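Local coordinates for quinonprotein alcohol dehydrogenase-like protein (Bacteroides thetaiotaomicron VPI-5482, PDB 4R5O), which is of unknown function but joins an immunoglobulin-like beta-sandwich domain to a seven-bladed beta-propeller and binds calcium ions, at residues W52-K57 with F65-D70; F167-A172 with K211-V216; G347-Y352 with V388-E393. All coordinates share one frame; numbering follows the deposited sequence.

Contact 1: W52-K57 with F65-D70; sequences WLVNGK and FSYKID. With ACT (acetate ion), chain H.
Phe-65 sets its CB over one face of the Trp-52 indole, 3.3 Å from the centroid of the six-membered ring and almost on the ring normal, a CH-pi contact. Beyond CB the phenyl ring slides past the indole rather than stacking squarely on it. The two planes are tilted by only 20°, yet the ring centroids are 5.1 Å apart and overlap little. With its CG anti to the backbone N (chi1 178°), Phe-65 carries the far end of the ring on to the next inward side chain of the opposing strand, where Phe-65 CE1 lies 3.8 Å from Val-54 CG2. The other methyl, Val-54 CG1, is turned to Tyr-67, 4.3 Å from its CE2. A lysine in place of Trp-52 would probably leave the CB and ring of Phe-65 without their aromatic cover and bring a charge into a buried layer. The indole is also held by its N-H, since Trp-52 NE1 donates a hydrogen bond to the backbone O of Glu-62. From Val-54 the chain reverses in a type I' turn that ends at Lys-57, with Asn-55 and Gly-56 at its corner. Asn-55 ND2 gives a weak hydrogen bond, 2.8 Å, to O of an acetate probably taken from the crystallisation liquor, while Asn-55 OD1 accepts from the backbone N of Asp-76. Strands 52-54 and 65-68 run at 26° to each other with axes 9.7 Å apart, too far for backbone pairing, and meet through side chains as facing layers of the immunoglobulin-like sandwich. Tyr-59 of strand 57-60 meets both Phe-65 and Tyr-67, Leu-77 of strand 74-83 touches Trp-52 and Phe-65, and strand 35-38 pairs with 65-68.

Contact 2: F167-A172 with K211-V216; sequences FYIVDA and KSLNNV
Phe-167 and Leu-213 face each other with CA atoms 8.0 Å apart, Ile-169 and Lys-211 coming next at 9.3 Å, so the strand 167-171 and the loop that leads into strand 215-220 meet through side chains and not through backbone pairing. One methyl does nearly all the work. Leu-213 CD2 lies 3.6 Å from Phe-167 CE2 and as close to CD2 of the same ring, approaching it obliquely. The same methyl sits 3.6 Å from Ile-169 CD1, which makes it a shared wedge between two residues on one side of the strand. Ile-169 directs its CG1 anti to its carbonyl carbon (chi1 -46°), and the extended end of that branch brings CD1 up to the leucine. Leu-213 itself has a left-handed backbone conformation with positive phi at the bend of the loop. Ahead of it, the backbone N atoms of Lys-211 and Ser-212 both donate to Asp-209 OD1, tying the turn to the end of strand 204-209. All three touching side chains are buried, and the contact is wholly apolar. Around them, Leu-213 also rests on Asn-179 and Ala-181 of strand 177-181, the outermost strand of its sheet, and Phe-167 packs on Ile-208 of strand 204-209, so that the loop between two strands of one propeller blade is pressed against the sheet of the preceding blade.

Contact 3: G347-Y352 with V388-E393; sequences GAIYKY and VTYTEE
Ile-349 holds its CG1 branch anti to the carbonyl carbon (chi1 -68°) and carries it on nearly extended (chi2 154°), which projects CD1 out of its strand toward Val-388. Val-388 answers with CG1 anti to the backbone N (chi1 -174°), a setting that presents both methyls to the isoleucine. The two side chains therefore meet tip to tip, with Ile-349 CD1 3.4 Å from Val-388 CG2 and 3.7 Å from Val-388 CG1. Tyr-390, two residues further along the strand, leans back over the valine: Val-388 CG1 lies 3.4 Å above the plane of its ring, toward the rim of one face. The phenol end comes within loose reach of the isoleucine, Tyr-390 OH being 4.2 Å from Ile-349 CD1. That hydroxyl is not left bare among the aliphatic groups, because it is hydrogen-bonded to the hydroxyl of Tyr-403. At the ring edge, near its plane, the backbone O of Gly-347 stands 4.4 Å from Tyr-390 CE1, a distant approach with no bond. Gly-347 has positive phi, and there a side chain's CB would collide with the carbonyl O of the residue before, a conformation suited to glycine. Ile-373 of strand 371-379 touches both Ile-349 and Val-388 and extends the apolar cluster, while Val-401 of strand 397-403 packs on Tyr-390. Strand 349-353 leads on to Asp-356 and Asp-358, which bind a calcium ion; the side chain of Tyr-390 is about 12 Å from a bound calcium. Buried aliphatic and aromatic side chains meeting between two antiparallel sheets, without backbone pairing from one sheet to the other, are the usual packing of neighbouring blades in a beta-propeller.

The three contacts follow one another along the chain without interleaving and share no sheet. Contact 1 belongs to the N-terminal immunoglobulin-like sandwich, whereas contacts 2 and 3 each join successive blades of the C-terminal propeller and lie on opposite sides of the chain's centre. The centres of contacts 2 and 3 are about 33 Å apart, with nearest atoms about 18 Å from each other. Contact 1 stands about 31 Å from contact 2 and about 41 Å from contact 3, centre to centre. Apolar side chains thus pack sheet to sheet in both domains, within the sandwich in contact 1 and between blades around the ring in contacts 2 and 3.

Contact 1: W52-K57 with F65-D70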
loop_
_atom_site.group_PDB
_atom_site.type_symbol
_atom_site.label_atom_id
_atom_site.label_comp_id
_atom_site.label_asym_id
_atom_site.label_seq_id
_atom_site.Cartn_x
_atom_site.Cartn_y
_atom_site.Cartn_z
ATOM N N TRP A 52 27.521 -12.706 13.792
ATOM C CA TRP A 52 27.072 -11.697 12.838
ATOM C C TRP A 52 25.638 -11.351 13.122
ATOM O O TRP A 52 24.767 -12.216 12.998
ATOM C CB TRP A 52 27.245 -12.204 11.393
ATOM C CG TRP A 52 28.676 -12.430 10.996
ATOM C CD1 TRP A 52 29.402 -13.570 11.162
ATOM C CD2 TRP A 52 29.554 -11.480 10.375
ATOM N NE1 TRP A 52 30.673 -13.402 10.651
ATOM C CE2 TRP A 52 30.799 -12.124 10.176
ATOM C CE3 TRP A 52 29.403 -10.151 9.938
ATOM C CZ2 TRP A 52 31.875 -11.496 9.535
ATOM C CZ3 TRP A 52 30.486 -9.516 9.344
ATOM C CH2 TRP A 52 31.702 -10.189 9.133
ATOM N N LEU A 53 25.398 -10.095 13.541
ATOM C CA LEU A 53 24.067 -9.627 13.882
ATOM C C LEU A 53 23.539 -8.725 12.797
ATOM O O LEU A 53 24.141 -7.686 12.510
ATOM C CB LEU A 53 24.040 -8.888 15.242
ATOM C CG LEU A 53 24.731 -9.563 16.439
ATOM C CD1 LEU A 53 24.582 -8.723 17.670
ATOM C CD2 LEU A 53 24.189 -10.944 16.727
ATOM N N VAL A 54 22.418 -9.138 12.186
ATOM C CA VAL A 54 21.675 -8.376 11.174
ATOM C C VAL A 54 20.483 -7.783 11.897
ATOM O O VAL A 54 19.684 -8.521 12.472
ATOM C CB VAL A 54 21.291 -9.226 9.941
ATOM C CG1 VAL A 54 20.476 -8.394 8.955
ATOM C CG2 VAL A 54 22.535 -9.810 9.271
ATOM N N ASN A 55 20.442 -6.456 11.987
ATOM C CA ASN A 55 19.431 -5.703 12.743
ATOM C C ASN A 55 19.293 -6.274 14.190
ATOM O O ASN A 55 18.180 -6.457 14.690
ATOM C CB ASN A 55 18.092 -5.693 12.025
ATOM C CG ASN A 55 18.128 -4.918 10.744
ATOM O OD1 ASN A 55 18.684 -3.816 10.675
ATOM N ND2 ASN A 55 17.484 -5.449 9.713
ATOM N N GLY A 56 20.445 -6.542 14.823
ATOM C CA GLY A 56 20.544 -7.045 16.191
ATOM C C GLY A 56 20.249 -8.517 16.395
ATOM O O GLY A 56 20.365 -9.009 17.519
ATOM N N LYS A 57 19.858 -9.231 15.330
ATOM C CA LYS A 57 19.523 -10.653 15.408
ATOM C C LYS A 57 20.658 -11.484 14.804
ATOM O O LYS A 57 21.085 -11.192 13.687
ATOM C CB LYS A 57 18.180 -10.924 14.680
ATOM C CG LYS A 57 16.974 -10.072 15.142
ATOM C CD LYS A 57 16.433 -10.427 16.545
ATOM C CE LYS A 57 15.303 -9.519 16.987
ATOM N NZ LYS A 57 15.756 -8.131 17.293
ATOM N N PHE A 65 30.984 -13.441 6.309
ATOM C CA PHE A 65 29.579 -13.079 6.168
ATOM C C PHE A 65 29.163 -13.073 4.710
ATOM O O PHE A 65 29.741 -12.336 3.915
ATOM C CB PHE A 65 29.335 -11.693 6.797
ATOM C CG PHE A 65 27.932 -11.128 6.703
ATOM C CD1 PHE A 65 26.899 -11.641 7.491
ATOM C CD2 PHE A 65 27.660 -10.026 5.899
ATOM C CE1 PHE A 65 25.607 -11.105 7.420
ATOM C CE2 PHE A 65 26.363 -9.495 5.825
ATOM C CZ PHE A 65 25.349 -10.041 6.584
ATOM N N SER A 66 28.145 -13.864 4.357
ATOM C CA SER A 66 27.615 -13.876 2.998
ATOM C C SER A 66 26.124 -13.624 3.082
ATOM O O SER A 66 25.424 -14.304 3.836
ATOM C CB SER A 66 27.952 -15.177 2.284
ATOM O OG SER A 66 27.532 -15.120 0.930
ATOM N N TYR A 67 25.646 -12.587 2.384
ATOM C CA TYR A 67 24.229 -12.206 2.422
ATOM C C TYR A 67 23.785 -11.747 1.038
ATOM O O TYR A 67 24.268 -10.707 0.582
ATOM C CB TYR A 67 24.038 -11.094 3.468
ATOM C CG TYR A 67 22.613 -10.777 3.847
ATOM C CD1 TYR A 67 21.849 -9.899 3.090
ATOM C CD2 TYR A 67 22.071 -11.250 5.034
ATOM C CE1 TYR A 67 20.539 -9.587 3.449
ATOM C CE2 TYR A 67 20.777 -10.907 5.430
ATOM C CZ TYR A 67 20.009 -10.080 4.631
ATOM O OH TYR A 67 18.728 -9.758 5.031
ATOM N N LYS A 68 22.898 -12.516 0.357
ATOM C CA LYS A 68 22.433 -12.133 -0.978
ATOM C C LYS A 68 21.398 -11.005 -0.873
ATOM O O LYS A 68 20.442 -11.109 -0.096
ATOM C CB LYS A 68 21.847 -13.330 -1.758
ATOM N N ILE A 69 21.609 -9.921 -1.627
ATOM C CA ILE A 69 20.700 -8.780 -1.676
ATOM C C ILE A 69 19.694 -9.108 -2.785
ATOM O O ILE A 69 19.820 -8.668 -3.941
ATOM C CB ILE A 69 21.500 -7.457 -1.869
ATOM C CG1 ILE A 69 22.605 -7.318 -0.813
ATOM C CG2 ILE A 69 20.588 -6.235 -1.898
ATOM C CD1 ILE A 69 22.124 -7.364 0.679
ATOM N N ASP A 70 18.759 -9.995 -2.445
ATOM C CA ASP A 70 17.770 -10.498 -3.400
ATOM C C ASP A 70 16.410 -9.784 -3.202
ATOM O O ASP A 70 15.444 -10.084 -3.904
ATOM C CB ASP A 70 17.632 -12.031 -3.269
ATOM C CG ASP A 70 17.330 -12.581 -1.882
ATOM O OD1 ASP A 70 17.107 -11.760 -0.935
ATOM O OD2 ASP A 70 17.334 -13.832 -1.731
HETATM C C ACT H . 15.854 -7.652 7.397
HETATM O O ACT H . 15.609 -7.111 8.498
HETATM O OXT ACT H . 16.839 -7.373 6.634
HETATM C CH3 ACT H . 14.875 -8.763 6.957
#

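Contact 2: F167-A172 with K211-V216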
loop_
_atom_site.group_PDB
_atom_site.type_symbol
_atom_site.label_atom_id
_atom_site.label_comp_id
_atom_site.label_asym_id
_atom_site.label_seq_id
_atom_site.Cartn_x
_atom_site.Cartn_y
_atom_site.Cartn_z
ATOM N N PHE A 167 -3.573 2.784 12.759
ATOM C CA PHE A 167 -3.190 3.766 11.762
ATOM C C PHE A 167 -1.672 3.842 11.656
ATOM O O PHE A 167 -0.985 3.994 12.660
ATOM C CB PHE A 167 -3.795 5.131 12.142
ATOM C CG PHE A 167 -3.664 6.180 11.075
ATOM C CD1 PHE A 167 -4.655 6.338 10.112
ATOM C CD2 PHE A 167 -2.558 7.021 11.037
ATOM C CE1 PHE A 167 -4.532 7.304 9.119
ATOM C CE2 PHE A 167 -2.424 7.972 10.029
ATOM C CZ PHE A 167 -3.416 8.113 9.082
ATOM N N TYR A 168 -1.160 3.733 10.439
ATOM C CA TYR A 168 0.268 3.732 10.130
ATOM C C TYR A 168 0.630 4.768 9.072
ATOM O O TYR A 168 -0.114 4.935 8.106
ATOM C CB TYR A 168 0.686 2.339 9.618
ATOM C CG TYR A 168 0.503 1.207 10.615
ATOM C CD1 TYR A 168 -0.743 0.626 10.818
ATOM C CD2 TYR A 168 1.601 0.627 11.248
ATOM C CE1 TYR A 168 -0.911 -0.422 11.715
ATOM C CE2 TYR A 168 1.444 -0.417 12.156
ATOM C CZ TYR A 168 0.190 -0.948 12.376
ATOM O OH TYR A 168 0.065 -2.007 13.249
ATOM N N ILE A 169 1.784 5.450 9.251
ATOM C CA ILE A 169 2.354 6.371 8.276
ATOM C C ILE A 169 3.648 5.734 7.795
ATOM O O ILE A 169 4.559 5.465 8.594
ATOM C CB ILE A 169 2.559 7.835 8.744
ATOM C CG1 ILE A 169 1.339 8.409 9.481
ATOM C CG2 ILE A 169 3.019 8.727 7.542
ATOM C CD1 ILE A 169 1.610 9.751 10.112
ATOM N N VAL A 170 3.685 5.441 6.492
ATOM C CA VAL A 170 4.789 4.810 5.761
ATOM C C VAL A 170 5.206 5.775 4.668
ATOM O O VAL A 170 4.336 6.283 3.968
ATOM C CB VAL A 170 4.364 3.406 5.209
ATOM C CG1 VAL A 170 5.458 2.776 4.345
ATOM C CG2 VAL A 170 3.948 2.458 6.339
ATOM N N ASP A 171 6.515 6.075 4.544
ATOM C CA ASP A 171 6.993 6.938 3.470
ATOM C C ASP A 171 6.723 6.245 2.101
ATOM O O ASP A 171 7.028 5.057 1.942
ATOM C CB ASP A 171 8.475 7.283 3.652
ATOM C CG ASP A 171 8.984 8.231 2.591
ATOM O OD1 ASP A 171 8.405 9.334 2.449
ATOM O OD2 ASP A 171 9.946 7.872 1.898
ATOM N N ALA A 172 6.098 6.969 1.148
ATOM C CA ALA A 172 5.699 6.369 -0.133
ATOM C C ALA A 172 6.885 6.061 -1.041
ATOM O O ALA A 172 6.837 5.039 -1.705
ATOM C CB ALA A 172 4.737 7.274 -0.865
ATOM N N LYS A 211 0.046 14.273 12.190
ATOM C CA LYS A 211 1.378 14.473 12.765
ATOM C C LYS A 211 1.458 13.794 14.139
ATOM O O LYS A 211 2.286 12.880 14.318
ATOM C CB LYS A 211 1.743 15.969 12.866
ATOM C CG LYS A 211 1.475 16.810 11.580
ATOM C CD LYS A 211 2.197 16.321 10.292
ATOM C CE LYS A 211 1.844 17.174 9.086
ATOM N NZ LYS A 211 2.453 16.651 7.834
ATOM N N SER A 212 0.557 14.174 15.079
ATOM C CA SER A 212 0.544 13.600 16.442
ATOM C C SER A 212 -0.130 12.228 16.496
ATOM O O SER A 212 0.178 11.447 17.388
ATOM C CB SER A 212 -0.172 14.533 17.412
ATOM O OG SER A 212 -1.523 14.728 17.041
ATOM N N LEU A 213 -1.085 11.975 15.586
ATOM C CA LEU A 213 -1.886 10.767 15.404
ATOM C C LEU A 213 -2.939 10.641 16.542
ATOM O O LEU A 213 -3.505 9.562 16.746
ATOM C CB LEU A 213 -1.042 9.478 15.273
ATOM C CG LEU A 213 -0.103 9.413 14.056
ATOM C CD1 LEU A 213 0.480 8.040 13.903
ATOM C CD2 LEU A 213 -0.851 9.730 12.763
ATOM N N ASN A 214 -3.284 11.775 17.196
ATOM C CA ASN A 214 -4.395 11.805 18.136
ATOM C C ASN A 214 -5.672 11.840 17.337
ATOM O O ASN A 214 -5.670 12.412 16.246
ATOM C CB ASN A 214 -4.298 12.984 19.120
ATOM C CG ASN A 214 -3.247 12.808 20.213
ATOM O OD1 ASN A 214 -3.055 11.718 20.802
ATOM N ND2 ASN A 214 -2.605 13.907 20.581
ATOM N N ASN A 215 -6.735 11.184 17.826
ATOM C CA ASN A 215 -8.017 11.173 17.127
ATOM C C ASN A 215 -9.108 11.661 18.063
ATOM O O ASN A 215 -8.996 11.534 19.278
ATOM C CB ASN A 215 -8.378 9.796 16.526
ATOM C CG ASN A 215 -8.807 8.753 17.505
ATOM O OD1 ASN A 215 -10.012 8.566 17.777
ATOM N ND2 ASN A 215 -7.839 8.036 18.027
ATOM N N VAL A 216 -10.131 12.291 17.483
ATOM C CA VAL A 216 -11.294 12.848 18.188
ATOM C C VAL A 216 -12.495 12.190 17.581
ATOM O O VAL A 216 -12.637 12.200 16.359
ATOM C CB VAL A 216 -11.368 14.408 18.138
ATOM C CG1 VAL A 216 -12.631 14.932 18.807
ATOM C CG2 VAL A 216 -10.125 15.061 18.749
#

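Contact 3: G347-Y352 with V388-E393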
loop_
_atom_site.group_PDB
_atom_site.type_symbol
_atom_site.label_atom_id
_atom_site.label_comp_id
_atom_site.label_asym_id
_atom_site.label_seq_id
_atom_site.Cartn_x
_atom_site.Cartn_y
_atom_site.Cartn_z
ATOM N N GLY A 347 -17.033 -9.428 -14.810
ATOM C CA GLY A 347 -15.577 -9.347 -14.826
ATOM C C GLY A 347 -15.020 -8.717 -16.085
ATOM O O GLY A 347 -13.850 -8.915 -16.410
ATOM N N ALA A 348 -15.868 -7.966 -16.813
ATOM C CA ALA A 348 -15.502 -7.213 -18.017
ATOM C C ALA A 348 -15.139 -5.778 -17.626
ATOM O O ALA A 348 -15.609 -5.278 -16.601
ATOM C CB ALA A 348 -16.634 -7.229 -19.048
ATOM N N ILE A 349 -14.287 -5.131 -18.417
ATOM C CA ILE A 349 -13.874 -3.766 -18.164
ATOM C C ILE A 349 -14.411 -2.952 -19.295
ATOM O O ILE A 349 -14.326 -3.350 -20.458
ATOM C CB ILE A 349 -12.328 -3.658 -17.978
ATOM C CG1 ILE A 349 -11.927 -4.364 -16.657
ATOM C CG2 ILE A 349 -11.819 -2.197 -17.967
ATOM C CD1 ILE A 349 -10.593 -4.857 -16.630
ATOM N N TYR A 350 -15.046 -1.849 -18.928
ATOM C CA TYR A 350 -15.580 -0.849 -19.820
ATOM C C TYR A 350 -14.721 0.394 -19.735
ATOM O O TYR A 350 -14.287 0.768 -18.646
ATOM C CB TYR A 350 -17.040 -0.557 -19.473
ATOM C CG TYR A 350 -17.986 -1.672 -19.856
ATOM C CD1 TYR A 350 -18.173 -2.772 -19.022
ATOM C CD2 TYR A 350 -18.707 -1.622 -21.044
ATOM C CE1 TYR A 350 -19.029 -3.811 -19.379
ATOM C CE2 TYR A 350 -19.579 -2.651 -21.404
ATOM C CZ TYR A 350 -19.738 -3.744 -20.565
ATOM O OH TYR A 350 -20.609 -4.763 -20.889
ATOM N N LYS A 351 -14.413 0.984 -20.892
ATOM C CA LYS A 351 -13.665 2.241 -21.003
ATOM C C LYS A 351 -14.662 3.323 -21.353
ATOM O O LYS A 351 -15.065 3.429 -22.516
ATOM C CB LYS A 351 -12.515 2.146 -22.023
ATOM C CG LYS A 351 -11.752 3.447 -22.176
ATOM C CD LYS A 351 -10.503 3.359 -23.052
ATOM C CE LYS A 351 -10.733 3.308 -24.533
ATOM N NZ LYS A 351 -9.435 3.260 -25.254
ATOM N N TYR A 352 -15.146 4.056 -20.328
ATOM C CA TYR A 352 -16.110 5.127 -20.520
ATOM C C TYR A 352 -15.397 6.390 -20.914
ATOM O O TYR A 352 -14.506 6.860 -20.219
ATOM C CB TYR A 352 -16.979 5.364 -19.271
ATOM C CG TYR A 352 -17.924 6.549 -19.386
ATOM C CD1 TYR A 352 -18.933 6.577 -20.352
ATOM C CD2 TYR A 352 -17.855 7.611 -18.488
ATOM C CE1 TYR A 352 -19.811 7.659 -20.460
ATOM C CE2 TYR A 352 -18.737 8.692 -18.578
ATOM C CZ TYR A 352 -19.715 8.708 -19.565
ATOM O OH TYR A 352 -20.602 9.752 -19.664
ATOM N N VAL A 388 -5.337 -4.733 -13.498
ATOM C CA VAL A 388 -6.526 -5.483 -13.149
ATOM C C VAL A 388 -6.157 -6.684 -12.284
ATOM O O VAL A 388 -5.251 -7.436 -12.639
ATOM C CB VAL A 388 -7.235 -5.928 -14.439
ATOM C CG1 VAL A 388 -8.554 -6.588 -14.125
ATOM C CG2 VAL A 388 -7.455 -4.753 -15.385
ATOM N N THR A 389 -6.873 -6.874 -11.154
ATOM C CA THR A 389 -6.705 -8.004 -10.231
ATOM C C THR A 389 -7.803 -9.031 -10.506
ATOM O O THR A 389 -8.983 -8.736 -10.356
ATOM C CB THR A 389 -6.708 -7.534 -8.782
ATOM O OG1 THR A 389 -5.693 -6.545 -8.602
ATOM C CG2 THR A 389 -6.535 -8.657 -7.795
ATOM N N TYR A 390 -7.389 -10.237 -10.936
ATOM C CA TYR A 390 -8.266 -11.365 -11.232
ATOM C C TYR A 390 -8.125 -12.479 -10.204
ATOM O O TYR A 390 -7.033 -12.653 -9.648
ATOM C CB TYR A 390 -7.952 -11.948 -12.622
ATOM C CG TYR A 390 -8.208 -11.040 -13.793
ATOM C CD1 TYR A 390 -9.484 -10.893 -14.315
ATOM C CD2 TYR A 390 -7.162 -10.427 -14.458
ATOM C CE1 TYR A 390 -9.723 -10.100 -15.435
ATOM C CE2 TYR A 390 -7.386 -9.631 -15.578
ATOM C CZ TYR A 390 -8.670 -9.470 -16.067
ATOM O OH TYR A 390 -8.913 -8.685 -17.172
ATOM N N THR A 391 -9.214 -13.267 -9.998
ATOM C CA THR A 391 -9.213 -14.451 -9.144
ATOM C C THR A 391 -10.001 -15.542 -9.843
ATOM O O THR A 391 -11.145 -15.311 -10.255
ATOM C CB THR A 391 -9.744 -14.176 -7.730
ATOM O OG1 THR A 391 -8.960 -13.154 -7.105
ATOM C CG2 THR A 391 -9.739 -15.416 -6.843
ATOM N N GLU A 392 -9.363 -16.728 -9.998
ATOM C CA GLU A 392 -10.016 -17.922 -10.531
ATOM C C GLU A 392 -10.832 -18.487 -9.386
ATOM O O GLU A 392 -10.262 -18.897 -8.369
ATOM C CB GLU A 392 -9.027 -18.934 -11.139
ATOM C CG GLU A 392 -8.385 -18.504 -12.451
ATOM C CD GLU A 392 -7.572 -19.548 -13.200
ATOM O OE1 GLU A 392 -7.927 -20.749 -13.136
ATOM O OE2 GLU A 392 -6.652 -19.146 -13.947
ATOM N N GLU A 393 -12.162 -18.375 -9.507
ATOM C CA GLU A 393 -13.178 -18.727 -8.510
ATOM C C GLU A 393 -13.014 -20.166 -7.970
ATOM O O GLU A 393 -13.039 -20.363 -6.748
ATOM C CB GLU A 393 -14.593 -18.583 -9.122
ATOM C CG GLU A 393 -14.897 -17.204 -9.710
ATOM C CD GLU A 393 -16.222 -17.010 -10.432
ATOM O OE1 GLU A 393 -16.974 -17.998 -10.596
ATOM O OE2 GLU A 393 -16.497 -15.862 -10.854
#